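PDB 6LPH: suppressor of fused homolog from Drosophila melanogaster, which probably binds and sequesters transcription factors of the Hedgehog pathway, here as its N-terminal part bound to a peptide of the kinase Fused. Local coordinates for residues Gly153-Trp158 against Gln206-Asn211; Lys19-His24 against Ser80-Asp85; Asp53-Tyr58 against Trp131-Leu136. All blocks are in the same frame, centred on the assembly; numbering follows the deposited sequence.

Interaction 1: Gly153-Trp158 against Gln206-Asn211; sequences GDNIPW and QASRWN
Ser208 OG lies 2.7 Å from a water whose other partner is Asn155 OD1, and this single molecule makes the polar link between the strand and the helix. The water donates to Asn155 OD1 over 3.2 Å. Asn155 holds CG between its backbone N and carbonyl carbon (chi1 64°), which carries the amide toward the helix; chi2 of -94° then sets OD1 on that side, where it rests 3.9 Å from Ser208 CA, an ordinary van der Waals contact. Ser208 OG stands anti to its own backbone N (chi1 -177°) and contacts the water; Ser208 itself is exposed. Asn155 belongs to the short strand 155-156 at one edge of the mixed sheet, joined by backbone bonds to strand 172-186, and helix 201-219 packs on the sheet face to which Asn155 points. Ala207 is buried against Leu174 of that neighbouring strand, which Asn155 also touches, and against Val215 of its own helix. Ile156, next in the strand, goes the other way, onto Tyr142 of helix 131-146. The strand ends at once in an inverse gamma turn centred on Pro157, closed by a weak bond of 2.8 Å from Trp158 N to Ile156 O. On the helix, Gln206 O accepts from Trp210 N at 2.8 Å and, more weakly, from Asn211 N, the latter closing a wider pi-type turn.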
loop_
_atom_site.group_PDB
_atom_site.type_symbol
_atom_site.label_atom_id
_atom_site.label_comp_id
_atom_site.label_asym_id
_atom_site.label_seq_id
_atom_site.Cartn_x
_atom_site.Cartn_y
_atom_site.Cartn_z
ATOM N N GLY A 153 -9.284 -8.547 -6.419
ATOM C CA GLY A 153 -9.082 -9.822 -7.065
ATOM C C GLY A 153 -7.997 -9.787 -8.139
ATOM O O GLY A 153 -7.531 -10.842 -8.534
ATOM N N ASP A 154 -7.593 -8.598 -8.593
ATOM C CA ASP A 154 -6.587 -8.457 -9.654
ATOM C C ASP A 154 -5.240 -8.950 -9.147
ATOM O O ASP A 154 -5.001 -9.044 -7.911
ATOM C CB ASP A 154 -6.416 -6.993 -10.131
ATOM C CG ASP A 154 -7.535 -6.525 -11.055
ATOM O OD1 ASP A 154 -7.573 -5.314 -11.402
ATOM O OD2 ASP A 154 -8.390 -7.350 -11.430
ATOM N N ASN A 155 -4.364 -9.261 -10.089
ATOM C CA ASN A 155 -2.978 -9.574 -9.731
ATOM C C ASN A 155 -2.066 -8.621 -10.491
ATOM O O ASN A 155 -2.429 -8.132 -11.554
ATOM C CB ASN A 155 -2.641 -11.052 -10.049
ATOM C CG ASN A 155 -2.716 -11.383 -11.542
ATOM O OD1 ASN A 155 -3.751 -11.849 -12.062
ATOM N ND2 ASN A 155 -1.624 -11.151 -12.237
ATOM N N ILE A 156 -0.875 -8.383 -9.961
ATOM C CA ILE A 156 0.101 -7.595 -10.670
ATOM C C ILE A 156 1.382 -8.438 -10.741
ATOM O O ILE A 156 2.022 -8.671 -9.700
ATOM C CB ILE A 156 0.395 -6.238 -9.991
ATOM C CG1 ILE A 156 -0.910 -5.455 -9.745
ATOM C CG2 ILE A 156 1.418 -5.467 -10.838
ATOM C CD1 ILE A 156 -0.781 -4.198 -8.887
ATOM N N PRO A 157 1.748 -8.898 -11.952
ATOM C CA PRO A 157 2.952 -9.732 -12.078
ATOM C C PRO A 157 4.189 -8.841 -12.078
ATOM O O PRO A 157 4.818 -8.625 -13.126
ATOM C CB PRO A 157 2.770 -10.443 -13.420
ATOM C CG PRO A 157 1.854 -9.574 -14.217
ATOM C CD PRO A 157 1.026 -8.757 -13.237
ATOM N N TRP A 158 4.495 -8.337 -10.879
ATOM C CA TRP A 158 5.594 -7.402 -10.607
ATOM C C TRP A 158 6.947 -7.979 -10.907
ATOM O O TRP A 158 7.852 -7.281 -11.396
ATOM C CB TRP A 158 5.530 -7.010 -9.137
ATOM C CG TRP A 158 6.152 -5.673 -8.833
ATOM C CD1 TRP A 158 7.190 -5.407 -7.948
ATOM C CD2 TRP A 158 5.772 -4.369 -9.376
ATOM N NE1 TRP A 158 7.462 -4.067 -7.896
ATOM C CE2 TRP A 158 6.668 -3.385 -8.738
ATOM C CE3 TRP A 158 4.813 -3.923 -10.293
ATOM C CZ2 TRP A 158 6.599 -2.018 -9.029
ATOM C CZ3 TRP A 158 4.754 -2.541 -10.575
ATOM C CH2 TRP A 158 5.616 -1.617 -9.957
ATOM N N GLN A 206 -1.701 -19.090 -9.426
ATOM C CA GLN A 206 -3.052 -19.601 -9.237
ATOM C C GLN A 206 -4.111 -18.507 -9.243
ATOM O O GLN A 206 -5.248 -18.750 -9.640
ATOM C CB GLN A 206 -3.161 -20.513 -8.001
ATOM C CG GLN A 206 -2.174 -21.692 -8.015
ATOM C CD GLN A 206 -2.260 -22.579 -9.262
ATOM O OE1 GLN A 206 -1.262 -23.210 -9.672
ATOM N NE2 GLN A 206 -3.449 -22.645 -9.865
ATOM N N ALA A 207 -3.742 -17.299 -8.809
ATOM C CA ALA A 207 -4.657 -16.162 -8.900
ATOM C C ALA A 207 -4.910 -15.846 -10.372
ATOM O O ALA A 207 -6.037 -15.476 -10.772
ATOM C CB ALA A 207 -4.077 -14.959 -8.182
ATOM N N SER A 208 -3.856 -16.009 -11.172
ATOM C CA SER A 208 -3.913 -15.747 -12.620
ATOM C C SER A 208 -4.675 -16.845 -13.350
ATOM O O SER A 208 -5.569 -16.554 -14.141
ATOM C CB SER A 208 -2.496 -15.593 -13.205
ATOM O OG SER A 208 -2.529 -15.271 -14.590
ATOM N N ARG A 209 -4.343 -18.110 -13.086
ATOM C CA ARG A 209 -4.977 -19.180 -13.867
ATOM C C ARG A 209 -6.346 -19.580 -13.310
ATOM O O ARG A 209 -7.182 -20.049 -14.051
ATOM C CB ARG A 209 -4.080 -20.402 -14.066
ATOM C CG ARG A 209 -3.704 -21.157 -12.808
ATOM C CD ARG A 209 -2.912 -22.434 -13.153
ATOM N NE ARG A 209 -3.794 -23.398 -13.802
ATOM C CZ ARG A 209 -4.650 -24.190 -13.156
ATOM N NH1 ARG A 209 -5.433 -25.018 -13.829
ATOM N NH2 ARG A 209 -4.729 -24.156 -11.836
ATOM N N TRP A 210 -6.561 -19.368 -12.013
ATOM C CA TRP A 210 -7.798 -19.793 -11.371
ATOM C C TRP A 210 -8.646 -18.634 -10.884
ATOM O O TRP A 210 -9.610 -18.275 -11.532
ATOM C CB TRP A 210 -7.509 -20.814 -10.273
ATOM C CG TRP A 210 -8.707 -21.125 -9.405
ATOM C CD1 TRP A 210 -9.955 -21.635 -9.796
ATOM C CD2 TRP A 210 -8.794 -20.960 -7.965
ATOM N NE1 TRP A 210 -10.789 -21.776 -8.708
ATOM C CE2 TRP A 210 -10.153 -21.380 -7.580
ATOM C CE3 TRP A 210 -7.923 -20.489 -6.981
ATOM C CZ2 TRP A 210 -10.580 -21.343 -6.265
ATOM C CZ3 TRP A 210 -8.379 -20.462 -5.649
ATOM C CH2 TRP A 210 -9.671 -20.869 -5.312
ATOM N N ASN A 211 -8.331 -18.063 -9.729
ATOM C CA ASN A 211 -8.944 -16.775 -9.350
ATOM C C ASN A 211 -8.361 -16.053 -8.137
ATOM O O ASN A 211 -8.098 -16.659 -7.097
ATOM C CB ASN A 211 -10.500 -16.776 -9.439
ATOM C CG ASN A 211 -11.199 -16.941 -8.102
ATOM O OD1 ASN A 211 -11.206 -16.041 -7.266
ATOM N ND2 ASN A 211 -11.882 -18.060 -7.943
HETATM O O HOH W 1 -3.393 -12.796 -15.046
#

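Interaction 2: Lys19-His24 against Ser80-Asp85; sequences KAIIDH and SDLHGD
This is a small buried contact made by one isoleucine methyl, in which Ile21 of the N-terminal helix 16-28 meets Ser80 and Leu82 in the loop that follows strand 71-77. Ile21 CD1 comes 3.5 Å from Ser80 OG and 4.1 Å from Leu82 CD2. The isoleucine is stretched toward the loop, with CG1 anti to the carbonyl carbon (chi1 -64°) and CD1 extended beyond it, and it meets the Leu82 side chain at about a right angle. Ser80 OG has its polar partner elsewhere, in a hydrogen bond to Glu103 of strand 97-109, so Ile21 CD1 only packs against it. Helix and loop are also tied by a backbone bond between Leu82 and Leu18. Within the loop Asp81 OD2 accepts from His83 N at 3.2 Å, an Asx turn, and from Gly84 N at 2.8 Å, an Asx motif; both N-H groups come from above the same face of the carboxylate plane. The His83 ring lies against Leu82, whose CB sits 3.6 Å above the ring plane toward its rim. On the helix Lys19 NZ forms a salt bridge of 2.8 Å to Asp23 OD1, which accepts with its syn lone pair. Ile22 packs against the bound peptide.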
loop_
_atom_site.group_PDB
_atom_site.type_symbol
_atom_site.label_atom_id
_atom_site.label_comp_id
_atom_site.label_asym_id
_atom_site.label_seq_id
_atom_site.Cartn_x
_atom_site.Cartn_y
_atom_site.Cartn_z
ATOM N N LYS A 19 -9.153 16.234 1.440
ATOM C CA LYS A 19 -9.857 16.413 2.729
ATOM C C LYS A 19 -10.766 15.213 3.094
ATOM O O LYS A 19 -10.788 14.777 4.258
ATOM C CB LYS A 19 -10.656 17.737 2.747
ATOM C CG LYS A 19 -11.347 18.040 4.092
ATOM C CD LYS A 19 -12.168 19.324 4.074
ATOM C CE LYS A 19 -12.454 19.793 5.496
ATOM N NZ LYS A 19 -13.076 18.725 6.311
ATOM N N ALA A 20 -11.519 14.689 2.117
ATOM C CA ALA A 20 -12.389 13.502 2.337
ATOM C C ALA A 20 -11.602 12.277 2.810
ATOM O O ALA A 20 -12.001 11.568 3.741
ATOM C CB ALA A 20 -13.135 13.152 1.067
ATOM N N ILE A 21 -10.467 12.040 2.163
ATOM C CA ILE A 21 -9.630 10.908 2.528
ATOM C C ILE A 21 -9.049 11.108 3.932
ATOM O O ILE A 21 -9.127 10.200 4.756
ATOM C CB ILE A 21 -8.523 10.649 1.475
ATOM C CG1 ILE A 21 -9.189 10.243 0.126
ATOM C CG2 ILE A 21 -7.567 9.557 1.967
ATOM C CD1 ILE A 21 -8.234 10.270 -1.068
ATOM N N ILE A 22 -8.490 12.296 4.187
ATOM C CA ILE A 22 -7.941 12.647 5.530
ATOM C C ILE A 22 -8.990 12.511 6.619
ATOM O O ILE A 22 -8.713 11.956 7.695
ATOM C CB ILE A 22 -7.339 14.081 5.556
ATOM C CG1 ILE A 22 -6.104 14.182 4.642
ATOM C CG2 ILE A 22 -7.017 14.545 6.985
ATOM C CD1 ILE A 22 -4.989 13.245 4.980
ATOM N N ASP A 23 -10.204 13.007 6.342
ATOM C CA ASP A 23 -11.310 12.836 7.273
ATOM C C ASP A 23 -11.655 11.371 7.551
ATOM O O ASP A 23 -11.804 10.973 8.712
ATOM C CB ASP A 23 -12.540 13.619 6.800
ATOM C CG ASP A 23 -12.348 15.123 6.930
ATOM O OD1 ASP A 23 -13.153 15.898 6.375
ATOM O OD2 ASP A 23 -11.368 15.538 7.597
ATOM N N HIS A 24 -11.756 10.567 6.497
ATOM C CA HIS A 24 -11.937 9.116 6.636
ATOM C C HIS A 24 -10.858 8.476 7.480
ATOM O O HIS A 24 -11.158 7.673 8.381
ATOM C CB HIS A 24 -11.964 8.467 5.257
ATOM C CG HIS A 24 -12.386 7.028 5.272
ATOM N ND1 HIS A 24 -13.486 6.600 5.924
ATOM C CD2 HIS A 24 -11.829 5.902 4.658
ATOM C CE1 HIS A 24 -13.619 5.262 5.753
ATOM N NE2 HIS A 24 -12.612 4.842 4.972
ATOM N N SER A 80 -6.562 8.988 -6.943
ATOM C CA SER A 80 -7.903 9.600 -6.971
ATOM C C SER A 80 -7.771 11.114 -7.224
ATOM O O SER A 80 -6.650 11.654 -7.274
ATOM C CB SER A 80 -8.638 9.317 -5.664
ATOM O OG SER A 80 -8.034 10.024 -4.594
ATOM N N ASP A 81 -8.902 11.794 -7.413
ATOM C CA ASP A 81 -8.867 13.214 -7.732
ATOM C C ASP A 81 -8.839 14.028 -6.436
ATOM O O ASP A 81 -9.896 14.351 -5.878
ATOM C CB ASP A 81 -10.074 13.600 -8.606
ATOM C CG ASP A 81 -10.078 15.069 -8.993
ATOM O OD1 ASP A 81 -11.057 15.516 -9.626
ATOM O OD2 ASP A 81 -9.119 15.794 -8.649
ATOM N N LEU A 82 -7.630 14.343 -5.963
ATOM C CA LEU A 82 -7.445 15.122 -4.732
ATOM C C LEU A 82 -7.981 16.560 -4.829
ATOM O O LEU A 82 -8.377 17.150 -3.829
ATOM C CB LEU A 82 -5.948 15.198 -4.404
ATOM C CG LEU A 82 -5.220 13.845 -4.194
ATOM C CD1 LEU A 82 -3.720 14.051 -3.850
ATOM C CD2 LEU A 82 -5.934 13.009 -3.126
ATOM N N HIS A 83 -7.957 17.136 -6.024
ATOM C CA HIS A 83 -8.115 18.585 -6.146
ATOM C C HIS A 83 -9.383 19.050 -6.784
ATOM O O HIS A 83 -9.860 20.105 -6.444
ATOM C CB HIS A 83 -6.928 19.179 -6.876
ATOM C CG HIS A 83 -5.613 18.849 -6.236
ATOM N ND1 HIS A 83 -5.118 19.555 -5.202
ATOM C CD2 HIS A 83 -4.671 17.873 -6.539
ATOM C CE1 HIS A 83 -3.916 19.046 -4.846
ATOM N NE2 HIS A 83 -3.649 18.011 -5.660
ATOM N N GLY A 84 -9.901 18.304 -7.753
ATOM C CA GLY A 84 -11.144 18.670 -8.413
ATOM C C GLY A 84 -11.002 19.653 -9.563
ATOM O O GLY A 84 -12.003 20.011 -10.169
ATOM N N ASP A 85 -9.777 20.077 -9.880
ATOM C CA ASP A 85 -9.570 21.132 -10.896
ATOM C C ASP A 85 -8.806 20.692 -12.162
ATOM O O ASP A 85 -8.328 21.542 -12.938
ATOM C CB ASP A 85 -8.904 22.365 -10.263
ATOM C CG ASP A 85 -7.515 22.067 -9.698
ATOM O OD1 ASP A 85 -6.890 22.994 -9.139
ATOM O OD2 ASP A 85 -7.052 20.918 -9.788
#

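Interaction 3: Asp53-Tyr58 against Trp131-Leu136; sequences DYISMY and WPANLL
Ile55, pointing from strand 54-60 to helix 131-146, touches Ala133 and Leu136, and the first turns of the helix are best followed from their start. The helix packs across the mixed sheet, in which strand 54-60 lies between the antiparallel strands 36-40 and 71-77. Trp131 has its indole covered on one face by the next residue: Pro132 CG sits 3.5 Å above the ring plane, over its centre, a placement consistent with a CH-pi contact. Pro132 itself turns to the sheet, packing on Phe106 and Leu108 of strand 97-109. Ala133 is the point of closest backbone approach, its CA 6.5 Å from Ile55 CA. Ile55 CD1 lands 3.7 Å from Ala133 CB and 3.6 Å from Ala133 O, so the methyl touches both the small side chain and the carbonyl oxygen of the same residue. Its position follows from a chi2 of 146°, swung some way from full extension. Asn134 points away from the strand and packs on the bound peptide, while Leu135 faces elsewhere, toward Trp158. One turn after Pro132, whose O accepts from Leu136 N at 2.9 Å, Leu136 comes back to the strand. Its CD1 lies 4.0 Å from Ile55 CG2, the branch anti to the backbone N, and the two side chains cross at a slant. The two branches of Ile55 thus meet neighbouring positions on one side of the helix, CD1 at Ala133 and CG2 at Leu136. Side chain to side chain, strand and helix meet through methyl groups alone, and the one polar atom touched, Ala133 O, receives a methyl and not a donor; the two segments are held by apolar fit and burial from water, with no directional bond between them to set their spacing.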
loop_
_atom_site.group_PDB
_atom_site.type_symbol
_atom_site.label_atom_id
_atom_site.label_comp_id
_atom_site.label_asym_id
_atom_site.label_seq_id
_atom_site.Cartn_x
_atom_site.Cartn_y
_atom_site.Cartn_z
ATOM N N ASP A 53 1.175 12.380 -4.496
ATOM C CA ASP A 53 1.592 13.583 -3.784
ATOM C C ASP A 53 2.046 13.269 -2.358
ATOM O O ASP A 53 2.971 13.928 -1.852
ATOM C CB ASP A 53 0.447 14.603 -3.722
ATOM C CG ASP A 53 0.081 15.199 -5.098
ATOM O OD1 ASP A 53 0.700 14.919 -6.170
ATOM O OD2 ASP A 53 -0.876 15.981 -5.097
ATOM N N TYR A 54 1.387 12.300 -1.711
ATOM C CA TYR A 54 1.649 11.958 -0.295
ATOM C C TYR A 54 1.389 10.461 -0.087
ATOM O O TYR A 54 0.554 9.881 -0.779
ATOM C CB TYR A 54 0.704 12.711 0.698
ATOM C CG TYR A 54 0.520 14.188 0.423
ATOM C CD1 TYR A 54 -0.636 14.658 -0.231
ATOM C CD2 TYR A 54 1.506 15.104 0.776
ATOM C CE1 TYR A 54 -0.807 16.016 -0.514
ATOM C CE2 TYR A 54 1.366 16.453 0.494
ATOM C CZ TYR A 54 0.205 16.897 -0.146
ATOM O OH TYR A 54 0.056 18.228 -0.420
ATOM N N ILE A 55 2.089 9.863 0.886
ATOM C CA ILE A 55 1.786 8.532 1.402
ATOM C C ILE A 55 1.784 8.645 2.920
ATOM O O ILE A 55 2.805 8.966 3.532
ATOM C CB ILE A 55 2.785 7.471 0.894
ATOM C CG1 ILE A 55 2.611 7.372 -0.629
ATOM C CG2 ILE A 55 2.546 6.097 1.563
ATOM C CD1 ILE A 55 3.873 7.097 -1.363
ATOM N N SER A 56 0.625 8.436 3.525
ATOM C CA SER A 56 0.555 8.410 4.983
ATOM C C SER A 56 1.023 7.064 5.515
ATOM O O SER A 56 0.800 6.032 4.893
ATOM C CB SER A 56 -0.878 8.627 5.467
ATOM O OG SER A 56 -1.237 9.986 5.325
ATOM N N MET A 57 1.607 7.074 6.706
ATOM C CA MET A 57 2.081 5.822 7.334
ATOM C C MET A 57 1.515 5.751 8.737
ATOM O O MET A 57 1.681 6.703 9.512
ATOM C CB MET A 57 3.614 5.826 7.377
ATOM C CG MET A 57 4.242 6.129 6.011
ATOM S SD MET A 57 6.040 5.821 6.033
ATOM C CE MET A 57 6.577 7.295 6.890
ATOM N N TYR A 58 0.816 4.659 9.065
ATOM C CA TYR A 58 0.249 4.508 10.396
ATOM C C TYR A 58 0.777 3.241 11.053
ATOM O O TYR A 58 1.122 2.288 10.369
ATOM C CB TYR A 58 -1.286 4.396 10.312
ATOM C CG TYR A 58 -2.001 5.673 9.959
ATOM C CD1 TYR A 58 -2.316 5.987 8.616
ATOM C CD2 TYR A 58 -2.368 6.578 10.959
ATOM C CE1 TYR A 58 -2.971 7.169 8.289
ATOM C CE2 TYR A 58 -3.062 7.750 10.646
ATOM C CZ TYR A 58 -3.360 8.042 9.325
ATOM O OH TYR A 58 -4.017 9.219 9.033
ATOM N N TRP A 131 10.505 2.299 2.542
ATOM C CA TRP A 131 10.593 1.620 1.239
ATOM C C TRP A 131 9.246 1.349 0.561
ATOM O O TRP A 131 9.185 1.382 -0.668
ATOM C CB TRP A 131 11.531 0.391 1.275
ATOM C CG TRP A 131 10.963 -0.787 2.054
ATOM C CD1 TRP A 131 11.289 -1.190 3.344
ATOM C CD2 TRP A 131 9.925 -1.744 1.602
ATOM N NE1 TRP A 131 10.558 -2.294 3.707
ATOM C CE2 TRP A 131 9.718 -2.676 2.713
ATOM C CE3 TRP A 131 9.170 -1.903 0.434
ATOM C CZ2 TRP A 131 8.812 -3.737 2.631
ATOM C CZ3 TRP A 131 8.259 -2.973 0.363
ATOM C CH2 TRP A 131 8.068 -3.849 1.440
ATOM N N PRO A 132 8.147 1.108 1.328
ATOM C CA PRO A 132 6.870 0.873 0.630
ATOM C C PRO A 132 6.361 2.078 -0.166
ATOM O O PRO A 132 5.572 1.903 -1.096
ATOM C CB PRO A 132 5.914 0.474 1.779
ATOM C CG PRO A 132 6.877 -0.205 2.759
ATOM C CD PRO A 132 7.999 0.795 2.761
ATOM N N ALA A 133 6.819 3.280 0.178
ATOM C CA ALA A 133 6.482 4.479 -0.590
ATOM C C ALA A 133 6.954 4.413 -2.049
ATOM O O ALA A 133 6.185 4.786 -2.929
ATOM C CB ALA A 133 7.003 5.748 0.100
ATOM N N ASN A 134 8.200 3.967 -2.284
ATOM C CA ASN A 134 8.709 3.642 -3.634
ATOM C C ASN A 134 7.852 2.639 -4.347
ATOM O O ASN A 134 7.631 2.771 -5.540
ATOM C CB ASN A 134 10.083 2.964 -3.584
ATOM C CG ASN A 134 11.193 3.898 -3.214
ATOM O OD1 ASN A 134 12.220 3.446 -2.705
ATOM N ND2 ASN A 134 11.017 5.189 -3.464
ATOM N N LEU A 135 7.438 1.590 -3.631
ATOM C CA LEU A 135 6.636 0.544 -4.209
ATOM C C LEU A 135 5.300 1.146 -4.696
ATOM O O LEU A 135 4.899 0.915 -5.860
ATOM C CB LEU A 135 6.387 -0.579 -3.182
ATOM C CG LEU A 135 5.382 -1.651 -3.657
ATOM C CD1 LEU A 135 5.911 -2.437 -4.844
ATOM C CD2 LEU A 135 4.973 -2.583 -2.508
ATOM N N LEU A 136 4.634 1.928 -3.832
ATOM C CA LEU A 136 3.371 2.538 -4.226
ATOM C C LEU A 136 3.542 3.561 -5.345
ATOM O O LEU A 136 2.694 3.614 -6.218
ATOM C CB LEU A 136 2.625 3.185 -3.034
ATOM C CG LEU A 136 2.351 2.247 -1.838
ATOM C CD1 LEU A 136 1.550 2.928 -0.744
ATOM C CD2 LEU A 136 1.647 0.985 -2.315
#

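Interactions 2 and 3 are buried and made by methyl groups, whereas interaction 1 is only partly buried and relies on a bridging water. Interactions 1 and 3 each set a helix against the same mixed sheet, one at its edge strand 155-156 and the other at strand 54-60. They lie on opposite sides of the chain's centre, yet Trp158 NE1 packs 3.8 Å from Leu135 CD1. Interaction 2 instead joins the N-terminal helix to a loop; its centre is about 17 Å from that of interaction 3, and Leu82 CD1 lies 3.7 Å from Asp53 OD2. The bound peptide packs beside interactions 2 and 3, on Ile22, Tyr54 and Met57 among others.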